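Local coordinates for SPbeta prophage-derived uncharacterized protein YorR (Bacillus subtilis, PDB 3KB2) that probably acts as a P-loop dTMP kinase and binds a phosphorylated GDP with magnesium in the crystal, at residues 71-76 with 122-127; 98-103 with 130-135. All blocks are in the same frame, centred on the assembly; numbering follows the deposited sequence.

Interaction 1: 71-76 with 122-127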
loop_
_atom_site.group_PDB
_atom_site.type_symbol
_atom_site.label_atom_id
_atom_site.label_comp_id
_atom_site.label_asym_id
_atom_site.label_seq_id
_atom_site.Cartn_x
_atom_site.Cartn_y
_atom_site.Cartn_z
ATOM N N ALA A 71 0.347 -6.635 10.094
ATOM C CA ALA A 71 1.273 -7.757 10.128
ATOM C C ALA A 71 0.657 -8.926 9.358
ATOM O O ALA A 71 1.356 -9.834 8.909
ATOM C CB ALA A 71 1.558 -8.160 11.566
ATOM N N LYS A 72 -0.660 -8.889 9.203
ATOM C CA LYS A 72 -1.359 -9.935 8.483
ATOM C C LYS A 72 -1.487 -9.574 7.002
ATOM O O LYS A 72 -2.062 -10.335 6.220
ATOM C CB LYS A 72 -2.750 -10.147 9.084
ATOM C CG LYS A 72 -2.757 -10.461 10.570
ATOM C CD LYS A 72 -2.043 -11.764 10.874
ATOM C CE LYS A 72 -2.030 -12.043 12.370
ATOM N NZ LYS A 72 -1.178 -13.216 12.707
ATOM N N LYS A 73 -0.949 -8.421 6.608
ATOM C CA LYS A 73 -1.036 -7.987 5.209
ATOM C C LYS A 73 0.291 -7.862 4.467
ATOM O O LYS A 73 0.343 -8.032 3.249
ATOM C CB LYS A 73 -1.776 -6.649 5.116
ATOM C CG LYS A 73 -3.215 -6.750 4.631
ATOM C CD LYS A 73 -4.070 -7.589 5.563
ATOM C CE LYS A 73 -5.496 -7.753 5.030
ATOM N NZ LYS A 73 -5.552 -8.403 3.688
ATOM N N PHE A 74 1.360 -7.566 5.195
ATOM C CA PHE A 74 2.668 -7.395 4.575
ATOM C C PHE A 74 3.651 -8.470 4.986
ATOM O O PHE A 74 3.606 -8.974 6.111
ATOM C CB PHE A 74 3.258 -6.028 4.942
ATOM C CG PHE A 74 2.448 -4.865 4.446
ATOM C CD1 PHE A 74 2.176 -4.723 3.093
ATOM C CD2 PHE A 74 1.955 -3.917 5.333
ATOM C CE1 PHE A 74 1.423 -3.657 2.624
ATOM C CE2 PHE A 74 1.199 -2.844 4.875
ATOM C CZ PHE A 74 0.932 -2.716 3.514
ATOM N N LYS A 75 4.545 -8.817 4.068
ATOM C CA LYS A 75 5.557 -9.818 4.367
ATOM C C LYS A 75 6.736 -9.131 5.043
ATOM O O LYS A 75 6.900 -7.912 4.936
ATOM C CB LYS A 75 6.018 -10.534 3.090
ATOM C CG LYS A 75 4.961 -11.433 2.443
ATOM C CD LYS A 75 5.574 -12.301 1.337
ATOM C CE LYS A 75 4.561 -13.304 0.780
ATOM N NZ LYS A 75 5.098 -14.161 -0.330
ATOM N N ASP A 76 7.553 -9.923 5.733
ATOM C CA ASP A 76 8.712 -9.413 6.455
ATOM C C ASP A 76 8.279 -8.212 7.297
ATOM O O ASP A 76 8.968 -7.190 7.356
ATOM C CB ASP A 76 9.824 -9.002 5.481
ATOM C CG ASP A 76 10.315 -10.163 4.612
ATOM O OD1 ASP A 76 10.576 -11.264 5.151
ATOM O OD2 ASP A 76 10.457 -9.969 3.380
ATOM N N GLY A 122 -11.364 -2.470 -3.400
ATOM C CA GLY A 122 -12.538 -2.761 -2.597
ATOM C C GLY A 122 -12.363 -3.896 -1.606
ATOM O O GLY A 122 -12.517 -3.712 -0.396
ATOM N N LYS A 123 -12.040 -5.076 -2.120
ATOM C CA LYS A 123 -11.850 -6.240 -1.272
ATOM C C LYS A 123 -10.764 -6.058 -0.210
ATOM O O LYS A 123 -10.946 -6.464 0.942
ATOM C CB LYS A 123 -11.539 -7.469 -2.128
ATOM C CG LYS A 123 -12.770 -8.206 -2.621
ATOM C CD LYS A 123 -12.403 -9.608 -3.077
ATOM C CE LYS A 123 -13.610 -10.538 -3.022
ATOM N NZ LYS A 123 -13.226 -11.981 -3.123
ATOM N N ASP A 124 -9.638 -5.455 -0.589
ATOM C CA ASP A 124 -8.547 -5.240 0.361
ATOM C C ASP A 124 -9.004 -4.320 1.480
ATOM O O ASP A 124 -8.771 -4.593 2.659
ATOM C CB ASP A 124 -7.328 -4.610 -0.313
ATOM C CG ASP A 124 -6.088 -4.671 0.570
ATOM O OD1 ASP A 124 -5.110 -3.937 0.308
ATOM O OD2 ASP A 124 -6.086 -5.474 1.529
ATOM N N ILE A 125 -9.646 -3.221 1.099
ATOM C CA ILE A 125 -10.141 -2.256 2.067
ATOM C C ILE A 125 -11.089 -2.920 3.051
ATOM O O ILE A 125 -11.089 -2.589 4.238
ATOM C CB ILE A 125 -10.877 -1.093 1.373
ATOM C CG1 ILE A 125 -9.904 -0.322 0.478
ATOM C CG2 ILE A 125 -11.512 -0.185 2.410
ATOM C CD1 ILE A 125 -8.665 0.176 1.194
ATOM N N ASP A 126 -11.897 -3.857 2.564
ATOM C CA ASP A 126 -12.840 -4.558 3.436
ATOM C C ASP A 126 -12.152 -5.429 4.461
ATOM O O ASP A 126 -12.512 -5.411 5.630
ATOM C CB ASP A 126 -13.781 -5.437 2.623
ATOM C CG ASP A 126 -14.734 -4.634 1.791
ATOM O OD1 ASP A 126 -15.504 -3.843 2.375
ATOM O OD2 ASP A 126 -14.710 -4.794 0.556
ATOM N N SER A 127 -11.173 -6.206 4.012
ATOM C CA SER A 127 -10.449 -7.101 4.904
ATOM C C SER A 127 -9.701 -6.328 5.985
ATOM O O SER A 127 -9.559 -6.794 7.117
ATOM C CB SER A 127 -9.462 -7.952 4.111
ATOM O OG SER A 127 -8.412 -7.166 3.591
#

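Interaction 2: 98-103 with 130-135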
loop_
_atom_site.group_PDB
_atom_site.type_symbol
_atom_site.label_atom_id
_atom_site.label_comp_id
_atom_site.label_asym_id
_atom_site.label_seq_id
_atom_site.Cartn_x
_atom_site.Cartn_y
_atom_site.Cartn_z
ATOM N N VAL A 98 -7.723 4.368 24.842
ATOM C CA VAL A 98 -7.638 3.783 23.511
ATOM C C VAL A 98 -8.788 4.212 22.620
ATOM O O VAL A 98 -9.939 3.871 22.875
ATOM C CB VAL A 98 -7.622 2.246 23.567
ATOM C CG1 VAL A 98 -7.440 1.689 22.165
ATOM C CG2 VAL A 98 -6.502 1.779 24.470
ATOM N N VAL A 99 -8.471 4.957 21.570
ATOM C CA VAL A 99 -9.501 5.429 20.659
ATOM C C VAL A 99 -9.495 4.669 19.343
ATOM O O VAL A 99 -8.444 4.458 18.740
ATOM C CB VAL A 99 -9.322 6.922 20.374
ATOM C CG1 VAL A 99 -10.428 7.418 19.465
ATOM C CG2 VAL A 99 -9.315 7.674 21.662
ATOM N N TYR A 100 -10.675 4.248 18.908
ATOM C CA TYR A 100 -10.823 3.516 17.657
ATOM C C TYR A 100 -11.696 4.358 16.731
ATOM O O TYR A 100 -12.893 4.517 16.964
ATOM C CB TYR A 100 -11.473 2.141 17.923
ATOM C CG TYR A 100 -11.892 1.357 16.686
ATOM C CD1 TYR A 100 -11.130 1.390 15.512
ATOM C CD2 TYR A 100 -13.050 0.569 16.691
ATOM C CE1 TYR A 100 -11.515 0.665 14.375
ATOM C CE2 TYR A 100 -13.435 -0.162 15.554
ATOM C CZ TYR A 100 -12.665 -0.107 14.403
ATOM O OH TYR A 100 -13.042 -0.808 13.272
ATOM N N LEU A 101 -11.091 4.917 15.696
ATOM C CA LEU A 101 -11.845 5.720 14.765
ATOM C C LEU A 101 -12.095 4.904 13.512
ATOM O O LEU A 101 -11.157 4.381 12.908
ATOM C CB LEU A 101 -11.078 6.994 14.423
ATOM C CG LEU A 101 -10.736 7.915 15.597
ATOM C CD1 LEU A 101 -10.126 9.208 15.066
ATOM C CD2 LEU A 101 -11.992 8.228 16.396
ATOM N N HIS A 102 -13.361 4.790 13.118
ATOM C CA HIS A 102 -13.704 4.012 11.929
ATOM C C HIS A 102 -14.737 4.698 11.040
ATOM O O HIS A 102 -15.028 5.886 11.198
ATOM C CB HIS A 102 -14.235 2.636 12.352
ATOM C CG HIS A 102 -15.443 2.708 13.234
ATOM N ND1 HIS A 102 -15.367 3.027 14.573
ATOM C CD2 HIS A 102 -16.759 2.561 12.957
ATOM C CE1 HIS A 102 -16.585 3.077 15.081
ATOM N NE2 HIS A 102 -17.448 2.799 14.122
ATOM N N ALA A 103 -15.279 3.932 10.098
ATOM C CA ALA A 103 -16.310 4.413 9.178
ATOM C C ALA A 103 -16.682 3.263 8.255
ATOM O O ALA A 103 -15.895 2.330 8.076
ATOM C CB ALA A 103 -15.795 5.587 8.361
ATOM N N GLU A 130 -12.280 -5.018 8.544
ATOM C CA GLU A 130 -12.734 -6.133 9.370
ATOM C C GLU A 130 -11.697 -6.528 10.398
ATOM O O GLU A 130 -12.044 -6.840 11.530
ATOM C CB GLU A 130 -13.059 -7.348 8.504
ATOM C CG GLU A 130 -14.539 -7.690 8.427
ATOM C CD GLU A 130 -15.184 -7.842 9.797
ATOM O OE1 GLU A 130 -14.634 -8.585 10.644
ATOM O OE2 GLU A 130 -16.251 -7.222 10.016
ATOM N N LEU A 131 -10.428 -6.533 9.995
ATOM C CA LEU A 131 -9.331 -6.881 10.900
ATOM C C LEU A 131 -9.319 -5.916 12.079
ATOM O O LEU A 131 -9.170 -6.335 13.224
ATOM C CB LEU A 131 -7.988 -6.816 10.162
ATOM C CG LEU A 131 -7.493 -8.109 9.506
ATOM C CD1 LEU A 131 -6.318 -7.847 8.573
ATOM C CD2 LEU A 131 -7.087 -9.064 10.612
ATOM N N TYR A 132 -9.486 -4.626 11.788
ATOM C CA TYR A 132 -9.507 -3.603 12.822
ATOM C C TYR A 132 -10.644 -3.866 13.800
ATOM O O TYR A 132 -10.446 -3.835 15.012
ATOM C CB TYR A 132 -9.656 -2.203 12.212
ATOM C CG TYR A 132 -8.337 -1.475 11.991
ATOM C CD1 TYR A 132 -7.809 -1.293 10.707
ATOM C CD2 TYR A 132 -7.604 -0.998 13.069
ATOM C CE1 TYR A 132 -6.571 -0.650 10.517
ATOM C CE2 TYR A 132 -6.377 -0.357 12.889
ATOM C CZ TYR A 132 -5.867 -0.188 11.626
ATOM O OH TYR A 132 -4.653 0.434 11.487
ATOM N N ARG A 133 -11.841 -4.128 13.296
ATOM C CA ARG A 133 -12.942 -4.391 14.210
ATOM C C ARG A 133 -12.606 -5.549 15.123
ATOM O O ARG A 133 -12.765 -5.450 16.335
ATOM C CB ARG A 133 -14.232 -4.687 13.446
ATOM C CG ARG A 133 -14.798 -3.463 12.773
ATOM C CD ARG A 133 -16.306 -3.499 12.754
ATOM N NE ARG A 133 -16.819 -4.627 11.985
ATOM C CZ ARG A 133 -18.112 -4.844 11.762
ATOM N NH1 ARG A 133 -19.023 -4.010 12.253
ATOM N NH2 ARG A 133 -18.498 -5.891 11.040
ATOM N N GLU A 134 -12.119 -6.634 14.535
ATOM C CA GLU A 134 -11.772 -7.833 15.289
ATOM C C GLU A 134 -10.654 -7.605 16.302
ATOM O O GLU A 134 -10.749 -8.044 17.450
ATOM C CB GLU A 134 -11.379 -8.955 14.324
ATOM C CG GLU A 134 -11.458 -10.357 14.913
ATOM C CD GLU A 134 -11.158 -11.442 13.884
ATOM O OE1 GLU A 134 -11.442 -12.627 14.166
ATOM O OE2 GLU A 134 -10.633 -11.111 12.795
ATOM N N VAL A 135 -9.596 -6.918 15.885
ATOM C CA VAL A 135 -8.488 -6.654 16.794
ATOM C C VAL A 135 -8.914 -5.692 17.905
ATOM O O VAL A 135 -8.458 -5.820 19.041
ATOM C CB VAL A 135 -7.255 -6.070 16.051
ATOM C CG1 VAL A 135 -7.613 -4.758 15.384
ATOM C CG2 VAL A 135 -6.109 -5.852 17.037
#

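Interaction 1: 71-76 with 122-127
Lys-73 reaches from the loop that follows helix 64-70 to the first turns of helix 122-137, where Ser-127 and Asp-124 receive its ammonium group. The backbones stay well apart, with 9.4 Å between Lys-73 CA and Asp-124 CA, so a long side chain has to span the distance. Its chain is not fully extended: after a strained first torsion (chi1 -103°) it bends at chi2 and again at chi4, and this last bend swings NZ across the helix surface to the side of Asp-124, with Ser-127 OG still within bonding distance. NZ donates a hydrogen bond to Ser-127 OG at 3.1 Å, while the neighbouring methylene CE lies 3.3 Å from the same OG.

Ser-127 suits this place because a short hydroxyl can serve two partners at once. With chi1 at 68°, OG sits between the backbone N and the carbonyl carbon and folds back on its own helix, donating to Asp-124 O at 2.8 Å. That bond approaches the carbonyl at a C=O...donor angle of 124°. With its proton given to the carbonyl, OG acts as acceptor for the lysine.

Asp-124, one turn earlier, sends its carboxylate out along the same side of the helix, and OD2 forms a long salt bridge with Lys-73 NZ at 3.7 Å. Lysine and aspartate run antiparallel alongside one another, which fits the length of the ion pair. Around them is the dimer interface: the backbone of Lys-73 is hydrogen-bonded to the second subunit, and Phe-35 of that subunit packs on Asp-124.

The chemistry implies a chain of two hydrogen bonds, ammonium to hydroxyl to helix carbonyl. The carboxylate probably adds longer-range electrostatic help, partly offsetting the nearby charge of Lys-39 of the second subunit.

Interaction 2: 98-103 with 130-135
Glu-130 OE2 is gripped twice by Arg-133, whose aliphatic stem meets Tyr-100 across the contact. The main bond of the salt bridge runs from Arg-133 NH2 to Glu-130 OE2 at 2.8 Å, nearly straight at 163° and lying in the guanidinium plane; the bond from NE to that same oxygen is weak. With its head held along its own helix, Arg-133 offers CG to Tyr-100 OH at 3.2 Å.

Tyr-100 leaves strand 96-102 with CG anti to its backbone N (chi1 171°), which aims the ring at the helix and brings the hydroxyl beside the start of the Arg-133 side chain. Tyr-132 CB packs obliquely against the ring, 4.0 Å from Tyr-100 CE1, before its own ring turns off toward helix 64-70, where its OH bonds to Ser-66. Over one face of the Tyr-100 ring lies His-102 ND1, 3.8 Å from the ring plane and nearer its margin than its centre. A long aromatic suits this position, since its ring spans from strand to helix and its hydroxyl ends beside the Arg-133 stem.

Such packing of a helix on a strand of a parallel sheet is typical of the beta-alpha-beta crossovers of P-loop kinases, here leading from strand 96-102 to strand 143-147.

Overall arrangement
From the N terminus, the chain passes helix 64-70 and enters the loop 71-76, then runs through helix 82-92 to strand 96-102, helix 105-115 and then helix 122-137, before strand 143-147. Interaction 1 closes a loop of 45 residues between its segments, interaction 2 one of 26. The segments alternate along the sequence, so the two closures cross rather than nest. Both end on helix 122-137: its beginning meets the surface loop at the dimer interface, its later turns lean on the central sheet. The contacts also touch directly, since Lys-73 CE packs on Leu-131 CD1 at 3.6 Å, so the two contacts adjoin along helix 122-137.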